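Local coordinates for protein chitinase (PDB 4TXG) that probably hydrolyses the glycosidic bonds of chitin as a family 18 glycoside hydrolase and probably binds the polysaccharide, at residues 400-406 / 419-424; 179-183 / 629-633. All coordinates share one frame; numbering follows the deposited sequence.

Contact 1: residues 400-406 / 419-424; sequences HGAWNRF and DAELAF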
loop_
_atom_site.group_PDB
_atom_site.type_symbol
_atom_site.label_atom_id
_atom_site.label_comp_id
_atom_site.label_asym_id
_atom_site.label_seq_id
_atom_site.Cartn_x
_atom_site.Cartn_y
_atom_site.Cartn_z
ATOM N N HIS A 400 1.527 -0.546 -14.386
ATOM C CA HIS A 400 1.169 -0.541 -15.803
ATOM C C HIS A 400 0.130 -1.636 -16.044
ATOM O O HIS A 400 0.128 -2.655 -15.359
ATOM C CB HIS A 400 2.399 -0.771 -16.695
ATOM C CG HIS A 400 3.316 0.407 -16.764
ATOM N ND1 HIS A 400 2.953 1.597 -17.354
ATOM C CD2 HIS A 400 4.582 0.587 -16.305
ATOM C CE1 HIS A 400 3.946 2.463 -17.255
ATOM N NE2 HIS A 400 4.949 1.869 -16.625
ATOM N N GLY A 401 -0.742 -1.425 -17.021
ATOM C CA GLY A 401 -1.834 -2.348 -17.288
ATOM C C GLY A 401 -2.656 -1.830 -18.449
ATOM O O GLY A 401 -2.424 -0.717 -18.918
ATOM N N ALA A 402 -3.637 -2.612 -18.890
ATOM C CA ALA A 402 -4.307 -2.332 -20.156
ATOM C C ALA A 402 -5.383 -1.244 -20.080
ATOM O O ALA A 402 -6.109 -1.011 -21.052
ATOM C CB ALA A 402 -4.899 -3.616 -20.713
ATOM N N TRP A 403 -5.473 -0.560 -18.947
ATOM C CA TRP A 403 -6.265 0.669 -18.869
ATOM C C TRP A 403 -5.614 1.782 -19.704
ATOM O O TRP A 403 -6.270 2.764 -20.058
ATOM C CB TRP A 403 -6.434 1.113 -17.411
ATOM C CG TRP A 403 -5.165 1.043 -16.611
ATOM C CD1 TRP A 403 -4.225 2.019 -16.485
ATOM C CD2 TRP A 403 -4.698 -0.066 -15.830
ATOM N NE1 TRP A 403 -3.203 1.591 -15.674
ATOM C CE2 TRP A 403 -3.470 0.316 -15.258
ATOM C CE3 TRP A 403 -5.204 -1.343 -15.554
ATOM C CZ2 TRP A 403 -2.739 -0.530 -14.428
ATOM C CZ3 TRP A 403 -4.471 -2.184 -14.731
ATOM C CH2 TRP A 403 -3.254 -1.775 -14.180
ATOM N N ASN A 404 -4.333 1.633 -20.029
ATOM C CA ASN A 404 -3.739 2.504 -21.045
ATOM C C ASN A 404 -2.790 1.748 -21.967
ATOM O O ASN A 404 -2.595 0.543 -21.829
ATOM C CB ASN A 404 -3.046 3.715 -20.405
ATOM C CG ASN A 404 -1.845 3.343 -19.551
ATOM O OD1 ASN A 404 -0.979 2.587 -19.970
ATOM N ND2 ASN A 404 -1.791 3.896 -18.340
ATOM N N ARG A 405 -2.203 2.471 -22.912
ATOM C CA ARG A 405 -1.496 1.850 -24.019
ATOM C C ARG A 405 -0.029 1.515 -23.745
ATOM O O ARG A 405 0.627 0.913 -24.591
ATOM C CB ARG A 405 -1.558 2.771 -25.236
ATOM C CG ARG A 405 -0.675 4.020 -25.092
ATOM C CD ARG A 405 -0.961 5.002 -26.226
ATOM N NE ARG A 405 -0.135 6.208 -26.143
ATOM C CZ ARG A 405 -0.460 7.277 -25.422
ATOM N NH1 ARG A 405 -1.576 7.291 -24.704
ATOM N NH2 ARG A 405 0.338 8.335 -25.408
ATOM N N PHE A 406 0.494 1.914 -22.590
ATOM C CA PHE A 406 1.926 1.777 -22.344
ATOM C C PHE A 406 2.264 0.383 -21.827
ATOM O O PHE A 406 1.985 0.047 -20.680
ATOM C CB PHE A 406 2.401 2.856 -21.369
ATOM C CG PHE A 406 2.176 4.251 -21.871
ATOM C CD1 PHE A 406 2.945 4.759 -22.908
ATOM C CD2 PHE A 406 1.189 5.051 -21.319
ATOM C CE1 PHE A 406 2.733 6.048 -23.378
ATOM C CE2 PHE A 406 0.977 6.340 -21.787
ATOM C CZ PHE A 406 1.748 6.828 -22.817
ATOM N N ASP A 419 10.988 3.974 -19.131
ATOM C CA ASP A 419 9.541 3.783 -18.974
ATOM C C ASP A 419 8.810 4.618 -20.023
ATOM O O ASP A 419 8.937 5.840 -20.036
ATOM C CB ASP A 419 9.073 4.167 -17.564
ATOM C CG ASP A 419 7.601 3.827 -17.323
ATOM O OD1 ASP A 419 6.729 4.402 -18.003
ATOM O OD2 ASP A 419 7.310 2.988 -16.444
ATOM N N ALA A 420 8.065 3.957 -20.910
ATOM C CA ALA A 420 7.481 4.626 -22.070
ATOM C C ALA A 420 6.445 5.677 -21.670
ATOM O O ALA A 420 6.239 6.666 -22.383
ATOM C CB ALA A 420 6.854 3.598 -23.009
ATOM N N GLU A 421 5.789 5.462 -20.532
ATOM C CA GLU A 421 4.800 6.419 -20.048
ATOM C C GLU A 421 5.489 7.676 -19.530
ATOM O O GLU A 421 5.096 8.799 -19.864
ATOM C CB GLU A 421 3.931 5.799 -18.953
ATOM C CG GLU A 421 2.808 6.703 -18.480
ATOM C CD GLU A 421 1.769 5.971 -17.648
ATOM O OE1 GLU A 421 0.768 6.614 -17.263
ATOM O OE2 GLU A 421 1.937 4.759 -17.384
ATOM N N LEU A 422 6.523 7.485 -18.719
ATOM C CA LEU A 422 7.306 8.604 -18.205
ATOM C C LEU A 422 7.958 9.395 -19.336
ATOM O O LEU A 422 8.009 10.622 -19.284
ATOM C CB LEU A 422 8.366 8.104 -17.212
ATOM C CG LEU A 422 7.778 7.494 -15.937
ATOM C CD1 LEU A 422 8.890 7.208 -14.923
ATOM C CD2 LEU A 422 6.738 8.411 -15.335
ATOM N N ALA A 423 8.437 8.702 -20.367
ATOM C CA ALA A 423 9.028 9.380 -21.514
ATOM C C ALA A 423 7.977 10.224 -22.238
ATOM O O ALA A 423 8.254 11.348 -22.671
ATOM C CB ALA A 423 9.660 8.372 -22.472
ATOM N N PHE A 424 6.768 9.694 -22.352
ATOM C CA PHE A 424 5.720 10.410 -23.071
ATOM C C PHE A 424 5.360 11.717 -22.363
ATOM O O PHE A 424 5.017 12.711 -23.018
ATOM C CB PHE A 424 4.480 9.533 -23.224
ATOM C CG PHE A 424 3.406 10.154 -24.072
ATOM C CD1 PHE A 424 3.570 10.252 -25.440
ATOM C CD2 PHE A 424 2.237 10.623 -23.500
ATOM C CE1 PHE A 424 2.585 10.820 -26.229
ATOM C CE2 PHE A 424 1.247 11.196 -24.290
ATOM C CZ PHE A 424 1.428 11.287 -25.647
HETATM O O HOH W 1 0.295 3.242 -16.045
#
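The carboxylate of Asp419 is shared between His400 and the start of helix 420-424. Its OD2 accepts from His400 NE2 at 2.6 Å, on the syn side and close to the plane of the imidazole. The bond is nearly straight (167°). As the N-cap of the helix, its OD1 takes two backbone donors, Glu421 N and Leu422 N, at 2.9 and 3.2 Å. With CG anti to the backbone N (chi1 -173°), the carboxylate lies beside the first turn. Tyr428 OH takes the backbone N-H of Asp419.

Glu421 crosses the Phe406 side chain at about a right angle. Its CA sits over the centre of the Phe406 ring, 3.8 Å from the centroid, as a CH-pi contact. The opposite face of that ring is covered by Arg405 CG. Beyond CG the Glu421 chain is extended, and its OE2 comes to the edge of the imidazole, 3.1 Å from His400 CE1. A water joins Glu421 OE2 to Asn404 ND2. The other end of that amide, OD1, accepts from Phe406 N and closes an Asx turn.

At the outer end, Arg405 lays a cation-pi contact on Phe424. NH2 stands over the middle of the ring, and the guanidinium is turned 88° to it, edge down.

A His-carboxylate hydrogen bond, a CH-pi and a cation-pi contact hold the loop after barrel strand 391-395 to short helix 420-424. Asn404 O accepts from Trp468 NE1 of strand 466-468. The nearby carboxylates of Asp419 and Glu421 would be expected to stabilise positive charge on His400.

Contact 2: residues 179-183 / 629-633; sequences PWSKL and TSLLY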
loop_
_atom_site.group_PDB
_atom_site.type_symbol
_atom_site.label_atom_id
_atom_site.label_comp_id
_atom_site.label_asym_id
_atom_site.label_seq_id
_atom_site.Cartn_x
_atom_site.Cartn_y
_atom_site.Cartn_z
ATOM N N PRO A 179 -1.192 -21.094 3.209
ATOM C CA PRO A 179 0.040 -21.593 3.835
ATOM C C PRO A 179 0.296 -20.936 5.194
ATOM O O PRO A 179 1.185 -20.096 5.338
ATOM C CB PRO A 179 1.125 -21.209 2.823
ATOM C CG PRO A 179 0.586 -19.967 2.173
ATOM C CD PRO A 179 -0.907 -20.206 2.062
ATOM N N TRP A 180 -0.495 -21.325 6.186
ATOM C CA TRP A 180 -0.430 -20.720 7.508
ATOM C C TRP A 180 0.960 -20.744 8.147
ATOM O O TRP A 180 1.319 -19.824 8.885
ATOM C CB TRP A 180 -1.421 -21.421 8.436
ATOM C CG TRP A 180 -2.852 -21.078 8.146
ATOM C CD1 TRP A 180 -3.685 -21.698 7.257
ATOM C CD2 TRP A 180 -3.620 -20.037 8.759
ATOM N NE1 TRP A 180 -4.927 -21.106 7.284
ATOM C CE2 TRP A 180 -4.910 -20.079 8.190
ATOM C CE3 TRP A 180 -3.342 -19.075 9.731
ATOM C CZ2 TRP A 180 -5.920 -19.188 8.559
ATOM C CZ3 TRP A 180 -4.354 -18.198 10.108
ATOM C CH2 TRP A 180 -5.625 -18.262 9.517
ATOM N N SER A 181 1.742 -21.785 7.861
ATOM C CA SER A 181 3.049 -21.932 8.498
ATOM C C SER A 181 4.127 -21.059 7.846
ATOM O O SER A 181 5.277 -21.072 8.278
ATOM C CB SER A 181 3.506 -23.397 8.470
ATOM O OG SER A 181 3.812 -23.801 7.150
ATOM N N LYS A 182 3.754 -20.313 6.807
ATOM C CA LYS A 182 4.735 -19.540 6.052
ATOM C C LYS A 182 4.375 -18.059 5.950
ATOM O O LYS A 182 5.036 -17.311 5.233
ATOM C CB LYS A 182 4.896 -20.130 4.648
ATOM C CG LYS A 182 5.221 -21.627 4.656
ATOM C CD LYS A 182 5.519 -22.150 3.262
ATOM C CE LYS A 182 5.742 -23.657 3.268
ATOM N NZ LYS A 182 6.758 -24.073 4.273
ATOM N N LEU A 183 3.335 -17.643 6.669
ATOM C CA LEU A 183 2.868 -16.252 6.659
ATOM C C LEU A 183 2.967 -15.587 8.032
ATOM O O LEU A 183 3.129 -16.260 9.054
ATOM C CB LEU A 183 1.402 -16.176 6.197
ATOM C CG LEU A 183 0.977 -16.702 4.834
ATOM C CD1 LEU A 183 -0.505 -16.526 4.663
ATOM C CD2 LEU A 183 1.713 -15.959 3.737
ATOM N N THR A 629 5.307 -17.825 -2.091
ATOM C CA THR A 629 5.256 -17.589 -0.655
ATOM C C THR A 629 6.307 -18.436 0.065
ATOM O O THR A 629 6.914 -17.987 1.036
ATOM C CB THR A 629 3.852 -17.872 -0.110
ATOM O OG1 THR A 629 2.945 -16.918 -0.679
ATOM C CG2 THR A 629 3.819 -17.741 1.402
ATOM N N SER A 630 6.542 -19.653 -0.426
ATOM C CA SER A 630 7.555 -20.515 0.174
ATOM C C SER A 630 8.953 -19.935 -0.015
ATOM O O SER A 630 9.809 -20.031 0.874
ATOM C CB SER A 630 7.491 -21.928 -0.412
ATOM O OG SER A 630 6.291 -22.579 -0.020
ATOM N N LEU A 631 9.186 -19.343 -1.180
ATOM C CA LEU A 631 10.466 -18.697 -1.447
ATOM C C LEU A 631 10.657 -17.508 -0.517
ATOM O O LEU A 631 11.732 -17.335 0.058
ATOM C CB LEU A 631 10.562 -18.249 -2.907
ATOM C CG LEU A 631 11.802 -17.438 -3.306
ATOM C CD1 LEU A 631 13.087 -18.206 -3.041
ATOM C CD2 LEU A 631 11.702 -17.042 -4.787
ATOM N N LEU A 632 9.618 -16.689 -0.367
ATOM C CA LEU A 632 9.688 -15.558 0.559
ATOM C C LEU A 632 9.966 -16.035 1.993
ATOM O O LEU A 632 10.854 -15.517 2.680
ATOM C CB LEU A 632 8.387 -14.747 0.522
ATOM C CG LEU A 632 8.134 -13.903 -0.721
ATOM C CD1 LEU A 632 6.709 -13.363 -0.706
ATOM C CD2 LEU A 632 9.145 -12.771 -0.814
ATOM N N TYR A 633 9.197 -17.019 2.442
ATOM C CA TYR A 633 9.350 -17.526 3.798
ATOM C C TYR A 633 10.719 -18.162 4.039
ATOM O O TYR A 633 11.342 -17.941 5.082
ATOM C CB TYR A 633 8.250 -18.540 4.134
ATOM C CG TYR A 633 8.455 -19.113 5.508
ATOM C CD1 TYR A 633 8.242 -18.332 6.637
ATOM C CD2 TYR A 633 8.917 -20.412 5.681
ATOM C CE1 TYR A 633 8.465 -18.832 7.901
ATOM C CE2 TYR A 633 9.147 -20.922 6.942
ATOM C CZ TYR A 633 8.914 -20.131 8.048
ATOM O OH TYR A 633 9.141 -20.633 9.309
HETATM O O HOH W 2 7.220 -22.914 9.311
#
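Apolar contacts carry most of this contact, with Lys182 and Tyr633 at its middle. Lys182 CA stands over one face of the Tyr633 ring, 4.0 Å from the centroid and 24° off the normal. This is a CH-pi contact, displaced toward the rim. Ser181 O lies over the same face. Lys182 CB meets Tyr633 CB at 3.7 Å. The lysine then extends outward past Ser630, and its CD lies 3.4 Å from Ser630 OG. That hydroxyl bonds to Thr626 O, just before the helix; the lysine touches it with its CD and CE methylenes. Tyr633 has CG anti to the backbone N (chi1 177°), which carries the ring out over the backbone of Ser181 and Lys182.

Nearer the start of the helix segment, the methyl of Thr629 touches two loop side chains. CG2 is 3.6 Å from Leu183 CD2 and 4.0 Å from Pro179 CG. The hydroxyl of Thr629 is turned to Tyr463 OH. Leu183 and Thr629 both also rest on Phe602 of strand 599-603.

Polar links are few, and no direct hydrogen bond joins the two segments. A water donates to Ser181 O at 2.9 Å and to Tyr633 OH at 3.0 Å. The phenol also bonds to Asn150 O. Lys182 O is buried against Tyr633 CB and has no hydrogen-bond partner in the model.

Within the loop, Lys182 N bonds to Pro179 O and keeps the chain turned. The contact packs the loop between the first two barrel strands, 155-161 and 185-193, against helix 627-636, which comes after the last, 599-603. It lies beside the seam where 155-161 pairs with 599-603, as in the TIM barrel of family 18 glycoside hydrolases.

Both contacts belong to the TIM-barrel part of the chain, with centres 33 Å apart and nearest atoms about 19 Å apart. They do not touch. Residues 179-183 come first, then both segments of contact 1, then residues 629-633. Contact 1 is therefore nested inside the loop closed by contact 2. It is local, joining the loop after strand 391-395 to the short helix 420-424. Contact 2 spans 446 residues and brings a loop between strands 155-161 and 185-193 against helix 627-636. Strands 391-395 and 185-193 belong to the same curled sheet. Contact 1 lies within one excursion from the barrel; contact 2 lies beside the seam between its first and last strands.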